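Local coordinates for glycosyl hydrolase family 62 protein (Coprinopsis cinerea, PDB 5B6T), which probably removes alpha-L-arabinofuranosyl side groups from arabinoxylan, as a hemicellulose-degrading glycoside hydrolase of family 62, at residues 224-229 with 235-240; 183-186 with 192-195; 211-216 with 262-267. One frame throughout, in Å; residues are numbered along the deposited sequence.

Overall arrangement
Followed from the N terminus, the chain first meets interaction 2, where 183-186 and 192-195 close a five-residue loop at the passage from one propeller blade to the next. Strand 207-215 of that next blade then opens interaction 3, which closes only at 262-267 after a span of 45 residues. Interaction 1, the hairpin of 224-229 with 235-240, falls wholly within that span, whereas interaction 2 precedes both; none cross. Interactions 1 and 3 share a blade, one at its outer edge, the other reaching from it to 262-267, which carries the calcium-binding histidine and runs into strand 266-268 of another sheet. Met185 and Leu193 of interaction 2 pack on Trp226 of interaction 1.

Interaction 1: residues 224-229 with 235-240; sequences RSWTST and WRALAD
Thr227 and Arg236 form an antiparallel hydrogen-bonded pair in this beta hairpin, the N of each bonding to the O of the other. Leu238 and Ala239 both face Ser225 in a classic beta bulge: Leu238 N binds Ser225 O, while Ala239 O accepts both Ser225 N and Ser225 OG. With chi1 at 57°, Ser225 OG lies between its backbone N and carbonyl carbon, which brings it 2.8 Å from Ala239 O on the same face of that carbonyl as the amide.

At the charged end, Arg224 grips Asp240 side-on, NE reaching the backbone O at 2.8 Å. Its NH2 makes a salt bridge of 3.0 Å with Asp240 OD2, approaching from above the carboxylate plane. A water links the same OD2 to Trp226 NE1.

Packing contacts complete the pair: Ser228 CB sits over one face of the Trp235 six-membered ring in a CH-pi contact, while Ser228 OG bonds to Pro234 O, and Trp226 CB touches Trp235 CB at 3.8 Å.

Arg224 NH1 hydrogen-bonds to Arg192 O, and Trp226 CZ2 lies over the guanidinium centre; held at edge and face, this group has little freedom to rotate, and Asp240 probably offsets much of its charge.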
# COMPACT_ATOMS: atom_id res chain seq x y z
N ARG A 224 -0.29 -10.91 6.57
CA ARG A 224 -1.37 -11.87 6.69
C ARG A 224 -2.36 -11.66 5.58
O ARG A 224 -2.44 -10.57 5.02
CB ARG A 224 -2.05 -11.73 8.05
CG ARG A 224 -1.09 -11.96 9.22
CD ARG A 224 -1.70 -11.70 10.57
NE ARG A 224 -2.74 -12.67 10.93
CZ ARG A 224 -3.78 -12.42 11.73
NH1 ARG A 224 -3.93 -11.21 12.29
NH2 ARG A 224 -4.67 -13.36 11.97
N SER A 225 -3.15 -12.69 5.27
CA SER A 225 -4.12 -12.62 4.18
C SER A 225 -5.42 -13.33 4.53
O SER A 225 -5.42 -14.34 5.26
CB SER A 225 -3.54 -13.23 2.90
OG SER A 225 -3.12 -14.59 3.09
N TRP A 226 -6.48 -12.80 3.93
CA TRP A 226 -7.85 -13.30 4.09
C TRP A 226 -8.56 -13.15 2.77
O TRP A 226 -8.17 -12.32 1.93
CB TRP A 226 -8.63 -12.47 5.12
CG TRP A 226 -8.13 -12.45 6.50
CD1 TRP A 226 -8.62 -13.16 7.56
CD2 TRP A 226 -7.07 -11.64 7.04
NE1 TRP A 226 -7.96 -12.86 8.71
CE2 TRP A 226 -6.98 -11.94 8.42
CE3 TRP A 226 -6.19 -10.71 6.50
CZ2 TRP A 226 -6.03 -11.34 9.26
CZ3 TRP A 226 -5.27 -10.11 7.34
CH2 TRP A 226 -5.22 -10.41 8.69
N THR A 227 -9.66 -13.89 2.61
CA THR A 227 -10.56 -13.67 1.46
C THR A 227 -12.00 -13.56 1.91
O THR A 227 -12.37 -14.00 3.01
CB THR A 227 -10.48 -14.80 0.42
OG1 THR A 227 -10.89 -16.04 1.04
CG2 THR A 227 -9.06 -14.95 -0.12
N SER A 228 -12.82 -12.99 1.03
CA SER A 228 -14.24 -12.80 1.29
C SER A 228 -14.99 -12.69 -0.02
O SER A 228 -14.42 -12.30 -1.04
CB SER A 228 -14.50 -11.52 2.08
OG SER A 228 -15.89 -11.34 2.37
N THR A 229 -16.28 -13.01 -0.01
CA THR A 229 -17.10 -12.75 -1.19
C THR A 229 -17.51 -11.28 -1.29
O THR A 229 -18.04 -10.87 -2.32
CB THR A 229 -18.38 -13.62 -1.18
OG1 THR A 229 -19.13 -13.34 -0.03
CG2 THR A 229 -18.01 -15.04 -1.18
N TRP A 235 -14.36 -11.69 6.65
CA TRP A 235 -13.08 -12.16 6.11
C TRP A 235 -12.71 -13.51 6.68
O TRP A 235 -12.78 -13.71 7.90
CB TRP A 235 -11.97 -11.12 6.43
CG TRP A 235 -12.21 -9.84 5.70
CD1 TRP A 235 -12.79 -8.70 6.19
CD2 TRP A 235 -11.95 -9.60 4.31
NE1 TRP A 235 -12.90 -7.77 5.19
CE2 TRP A 235 -12.37 -8.28 4.03
CE3 TRP A 235 -11.41 -10.35 3.29
CZ2 TRP A 235 -12.28 -7.73 2.75
CZ3 TRP A 235 -11.28 -9.81 2.03
CH2 TRP A 235 -11.72 -8.51 1.75
N ARG A 236 -12.30 -14.44 5.81
CA ARG A 236 -11.86 -15.75 6.26
C ARG A 236 -10.37 -15.88 6.04
O ARG A 236 -9.87 -15.50 4.99
CB ARG A 236 -12.58 -16.83 5.48
CG ARG A 236 -12.29 -18.21 6.02
CD ARG A 236 -13.14 -19.27 5.33
NE ARG A 236 -12.80 -19.46 3.94
CZ ARG A 236 -13.51 -20.22 3.09
NH1 ARG A 236 -13.10 -20.32 1.84
NH2 ARG A 236 -14.61 -20.84 3.49
N ALA A 237 -9.65 -16.42 7.02
CA ALA A 237 -8.20 -16.59 6.90
C ALA A 237 -7.84 -17.32 5.62
O ALA A 237 -8.54 -18.27 5.22
CB ALA A 237 -7.63 -17.34 8.12
N LEU A 238 -6.79 -16.86 4.95
CA LEU A 238 -6.22 -17.55 3.82
C LEU A 238 -4.87 -18.04 4.33
O LEU A 238 -4.80 -19.15 4.92
CB LEU A 238 -6.14 -16.64 2.59
CG LEU A 238 -5.62 -17.30 1.30
CD1 LEU A 238 -6.64 -18.32 0.80
CD2 LEU A 238 -5.30 -16.27 0.25
N ALA A 239 -3.83 -17.22 4.20
CA ALA A 239 -2.53 -17.50 4.79
C ALA A 239 -2.26 -16.40 5.81
O ALA A 239 -1.84 -15.29 5.48
CB ALA A 239 -1.45 -17.56 3.73
N ASP A 240 -2.57 -16.68 7.07
CA ASP A 240 -2.62 -15.61 8.11
C ASP A 240 -1.87 -15.97 9.39
O ASP A 240 -2.07 -15.35 10.43
CB ASP A 240 -4.07 -15.22 8.41
CG ASP A 240 -4.73 -16.15 9.41
OD1 ASP A 240 -4.47 -17.37 9.29
OD2 ASP A 240 -5.48 -15.66 10.28
O HOH W 1 -8.06 -14.58 11.10
O HOH W 2 -10.20 -18.00 2.95

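Interaction 2: residues 183-186 with 192-195; sequences IAMQ and RLFE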
# COMPACT_ATOMS: atom_id res chain seq x y z
N ILE A 183 -15.77 -0.98 12.08
CA ILE A 183 -14.55 -1.78 12.29
C ILE A 183 -14.73 -3.03 11.44
O ILE A 183 -15.61 -3.89 11.71
CB ILE A 183 -14.30 -2.09 13.80
CG1 ILE A 183 -13.91 -0.79 14.53
CG2 ILE A 183 -13.18 -3.12 13.92
CD1 ILE A 183 -13.94 -0.82 16.05
N ALA A 184 -13.99 -3.10 10.35
CA ALA A 184 -14.03 -4.25 9.45
C ALA A 184 -13.32 -5.49 10.01
O ALA A 184 -13.68 -6.64 9.69
CB ALA A 184 -13.40 -3.87 8.13
N MET A 185 -12.27 -5.27 10.80
CA MET A 185 -11.50 -6.33 11.42
C MET A 185 -10.76 -5.74 12.61
O MET A 185 -10.37 -4.56 12.59
CB MET A 185 -10.49 -6.96 10.44
CG MET A 185 -9.84 -8.20 11.00
SD MET A 185 -8.72 -8.94 9.79
CE MET A 185 -9.89 -9.82 8.79
N GLN A 186 -10.55 -6.55 13.62
CA GLN A 186 -9.79 -6.11 14.78
C GLN A 186 -9.11 -7.25 15.48
O GLN A 186 -9.49 -8.42 15.32
CB GLN A 186 -10.65 -5.33 15.75
CG GLN A 186 -11.77 -6.11 16.38
CD GLN A 186 -12.75 -5.19 17.07
OE1 GLN A 186 -12.36 -4.23 17.73
NE2 GLN A 186 -14.03 -5.42 16.84
N ARG A 192 -0.74 -7.98 15.70
CA ARG A 192 -1.30 -8.97 14.78
C ARG A 192 -2.04 -8.33 13.61
O ARG A 192 -2.23 -8.97 12.57
CB ARG A 192 -2.26 -9.91 15.50
CG ARG A 192 -1.60 -10.81 16.53
CD ARG A 192 -0.84 -11.93 15.88
NE ARG A 192 -1.72 -12.92 15.27
CZ ARG A 192 -1.34 -14.03 14.62
NH1 ARG A 192 -0.05 -14.33 14.42
NH2 ARG A 192 -2.30 -14.82 14.15
N LEU A 193 -2.43 -7.06 13.74
CA LEU A 193 -3.22 -6.38 12.71
C LEU A 193 -2.82 -4.91 12.75
O LEU A 193 -3.56 -4.03 13.22
CB LEU A 193 -4.71 -6.59 12.96
CG LEU A 193 -5.64 -6.26 11.79
CD1 LEU A 193 -5.57 -7.34 10.73
CD2 LEU A 193 -7.07 -6.06 12.27
N PHE A 194 -1.61 -4.64 12.27
CA PHE A 194 -0.94 -3.39 12.62
C PHE A 194 -1.22 -2.24 11.66
O PHE A 194 -1.74 -1.21 12.07
CB PHE A 194 0.55 -3.61 12.81
CG PHE A 194 1.24 -2.45 13.46
CD1 PHE A 194 0.92 -2.09 14.77
CD2 PHE A 194 2.20 -1.73 12.80
CE1 PHE A 194 1.54 -0.99 15.36
CE2 PHE A 194 2.84 -0.66 13.39
CZ PHE A 194 2.50 -0.28 14.67
N GLU A 195 -0.88 -2.39 10.39
CA GLU A 195 -1.15 -1.30 9.43
C GLU A 195 -1.05 -1.84 8.01
O GLU A 195 -0.97 -3.06 7.81
CB GLU A 195 -0.16 -0.15 9.66
CG GLU A 195 1.31 -0.53 9.48
CD GLU A 195 2.31 0.49 9.97
OE1 GLU A 195 1.98 1.57 10.46
OE2 GLU A 195 3.54 0.24 9.87
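One leucine makes every contact here from its side of the interface, and by packing alone: the two backbones stay apart, the nearest CA atoms, those of Gln186 and Leu193, being 6.9 Å from each other, and only the Leu193 side chain crosses to the strand. Leu193 CD2 rests 3.6 Å from Met185 O and also meets CA of Gln186, so it lies against the main chain as well as against CG of Met185; Leu193 CD1 meets the thioether, 3.7 Å from Met185 SD. With CG anti to the backbone N (chi1 -171°) and the next bond extended as well, the Met185 chain runs straight out toward Leu193 before bending at its sulfur, and the two side chains cross at about a right angle.

In the five-bladed beta-propeller of this family, the segments flank the passage from the outermost strand of one blade, 182-186, to strand 195-202 of the next. Both flanks carry a classic beta bulge, Ala184 and Met185 facing Leu164, Phe194 and Glu195 facing Glu213. Beyond the pair, Met185 also packs on Trp226 and Trp235, while Leu193 touches Trp226 and His212 of the following blade.

Interaction 3: residues 211-216 with 262-267; sequences LHEAIG and DISHGE. With CA (calcium ion), chain D.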
# COMPACT_ATOMS: atom_id res chain seq x y z
N LEU A 211 -4.93 -8.11 2.42
CA LEU A 211 -3.60 -8.26 3.00
C LEU A 211 -3.46 -7.23 4.09
O LEU A 211 -4.03 -6.15 4.00
CB LEU A 211 -2.50 -8.01 1.95
CG LEU A 211 -2.65 -8.77 0.64
CD1 LEU A 211 -1.56 -8.37 -0.36
CD2 LEU A 211 -2.71 -10.29 0.85
N HIS A 212 -2.70 -7.55 5.13
CA HIS A 212 -2.51 -6.57 6.20
C HIS A 212 -1.18 -6.89 6.87
O HIS A 212 -0.85 -8.05 7.08
CB HIS A 212 -3.67 -6.70 7.22
CG HIS A 212 -3.92 -5.50 8.05
ND1 HIS A 212 -3.07 -5.05 9.03
CD2 HIS A 212 -4.99 -4.65 8.07
CE1 HIS A 212 -3.58 -3.96 9.59
NE2 HIS A 212 -4.75 -3.72 9.05
N GLU A 213 -0.41 -5.83 7.17
CA GLU A 213 0.88 -5.96 7.83
C GLU A 213 0.74 -6.24 9.33
O GLU A 213 -0.20 -5.75 9.98
CB GLU A 213 1.73 -4.71 7.63
CG GLU A 213 3.20 -4.92 7.93
CD GLU A 213 4.08 -3.74 7.60
OE1 GLU A 213 3.70 -2.90 6.74
OE2 GLU A 213 5.21 -3.69 8.18
N ALA A 214 1.68 -7.05 9.83
CA ALA A 214 1.75 -7.43 11.23
C ALA A 214 3.21 -7.36 11.66
O ALA A 214 4.12 -7.32 10.84
CB ALA A 214 1.24 -8.86 11.39
N ILE A 215 3.41 -7.31 12.97
CA ILE A 215 4.72 -7.36 13.58
C ILE A 215 4.77 -8.69 14.32
O ILE A 215 4.02 -8.89 15.29
CB ILE A 215 4.91 -6.20 14.58
CG1 ILE A 215 4.68 -4.84 13.90
CG2 ILE A 215 6.27 -6.27 15.25
CD1 ILE A 215 4.68 -3.69 14.88
N GLY A 216 5.61 -9.60 13.86
CA GLY A 216 5.62 -10.97 14.34
C GLY A 216 6.31 -11.18 15.68
O GLY A 216 6.84 -10.21 16.30
N ASP A 262 12.49 -8.36 7.05
CA ASP A 262 11.20 -7.71 7.14
C ASP A 262 10.57 -7.65 5.77
O ASP A 262 11.25 -7.25 4.80
CB ASP A 262 11.36 -6.29 7.66
CG ASP A 262 11.83 -6.23 9.09
OD1 ASP A 262 10.96 -6.24 9.99
OD2 ASP A 262 13.08 -6.16 9.32
N ILE A 263 9.29 -8.04 5.70
CA ILE A 263 8.49 -7.87 4.49
C ILE A 263 7.38 -6.92 4.89
O ILE A 263 6.48 -7.28 5.65
CB ILE A 263 7.89 -9.20 3.94
CG1 ILE A 263 8.96 -10.27 3.81
CG2 ILE A 263 7.21 -8.92 2.62
CD1 ILE A 263 10.11 -9.98 2.87
N SER A 264 7.51 -5.67 4.44
CA SER A 264 6.68 -4.59 4.94
C SER A 264 5.99 -3.80 3.79
O SER A 264 6.30 -4.02 2.61
CB SER A 264 7.56 -3.74 5.88
OG SER A 264 6.92 -2.61 6.44
N HIS A 265 5.06 -2.93 4.20
CA HIS A 265 4.18 -2.10 3.38
C HIS A 265 4.42 -2.13 1.90
O HIS A 265 5.37 -1.53 1.42
CB HIS A 265 4.22 -0.66 3.88
CG HIS A 265 3.06 0.15 3.40
ND1 HIS A 265 2.40 1.08 4.18
CD2 HIS A 265 2.41 0.12 2.21
CE1 HIS A 265 1.41 1.60 3.49
NE2 HIS A 265 1.39 1.04 2.29
N GLY A 266 3.58 -2.87 1.19
CA GLY A 266 3.72 -3.06 -0.24
C GLY A 266 2.42 -3.03 -1.02
O GLY A 266 1.37 -2.57 -0.54
N GLU A 267 2.50 -3.50 -2.28
CA GLU A 267 1.35 -3.59 -3.19
C GLU A 267 1.60 -4.69 -4.19
O GLU A 267 2.76 -4.87 -4.65
CB GLU A 267 1.09 -2.28 -3.95
CG GLU A 267 -0.08 -1.45 -3.39
CD GLU A 267 -0.47 -0.27 -4.23
OE1 GLU A 267 -0.39 -0.38 -5.47
OE2 GLU A 267 -0.84 0.79 -3.66
CA CA D . 0.00 1.34 0.67
O HOH W 3 -0.86 -0.55 1.19
O HOH W 4 -1.21 1.71 -0.98
O HOH W 5 -1.36 2.32 1.88
O HOH W 6 1.27 0.22 -0.55
O HOH W 7 1.04 3.18 0.16
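Glu213 lays its carboxylate against the bend where Ser264 passes into His265, and each of its oxygens takes a separate donor. Ser264 OG gives its proton to Glu213 OE2 across 2.7 Å, arriving on the syn side though 30° out of the carboxylate plane. The amide of His265 binds the other oxygen, with N 2.9 Å from Glu213 OE1, and comes from well above that plane. The reach is made possible by an extended chain: Glu213 CG stands anti to the backbone N (chi1 -163°) and CD continues the line.

At the base of the same residue, His212 ND1 donates to Glu213 O at 3.1 Å, a bond lying in the plane of the imidazole. Outside the two segments, Arg221 forms a salt bridge with Glu213 OE2, and Gln289 NE2 bonds to Ser264 OG, so the polar groups of this buried contact are tied into a network. With an alanine in place of Glu213, Ser264 OG and the His265 amide would probably lose their common anchor, Arg221 a charged mate, and the corner at His265 some of its rigidity.

That corner matters because the His265 ring points on to the calcium ion at the centre of the propeller, its NE2 being the single protein ligand at 2.2 Å, with five waters completing the six-fold shell. One of these waters lies 2.9 Å from Glu267 OE2 and may donate to it, an indirect link to the following strand.

Its bond to the His265 amide makes Glu213 a likely second-shell residue, probably steadying the backbone from which the metal-binding histidine projects. Since water supplies most of the ligands, the ion's position is likely to depend strongly on the His265 imidazole.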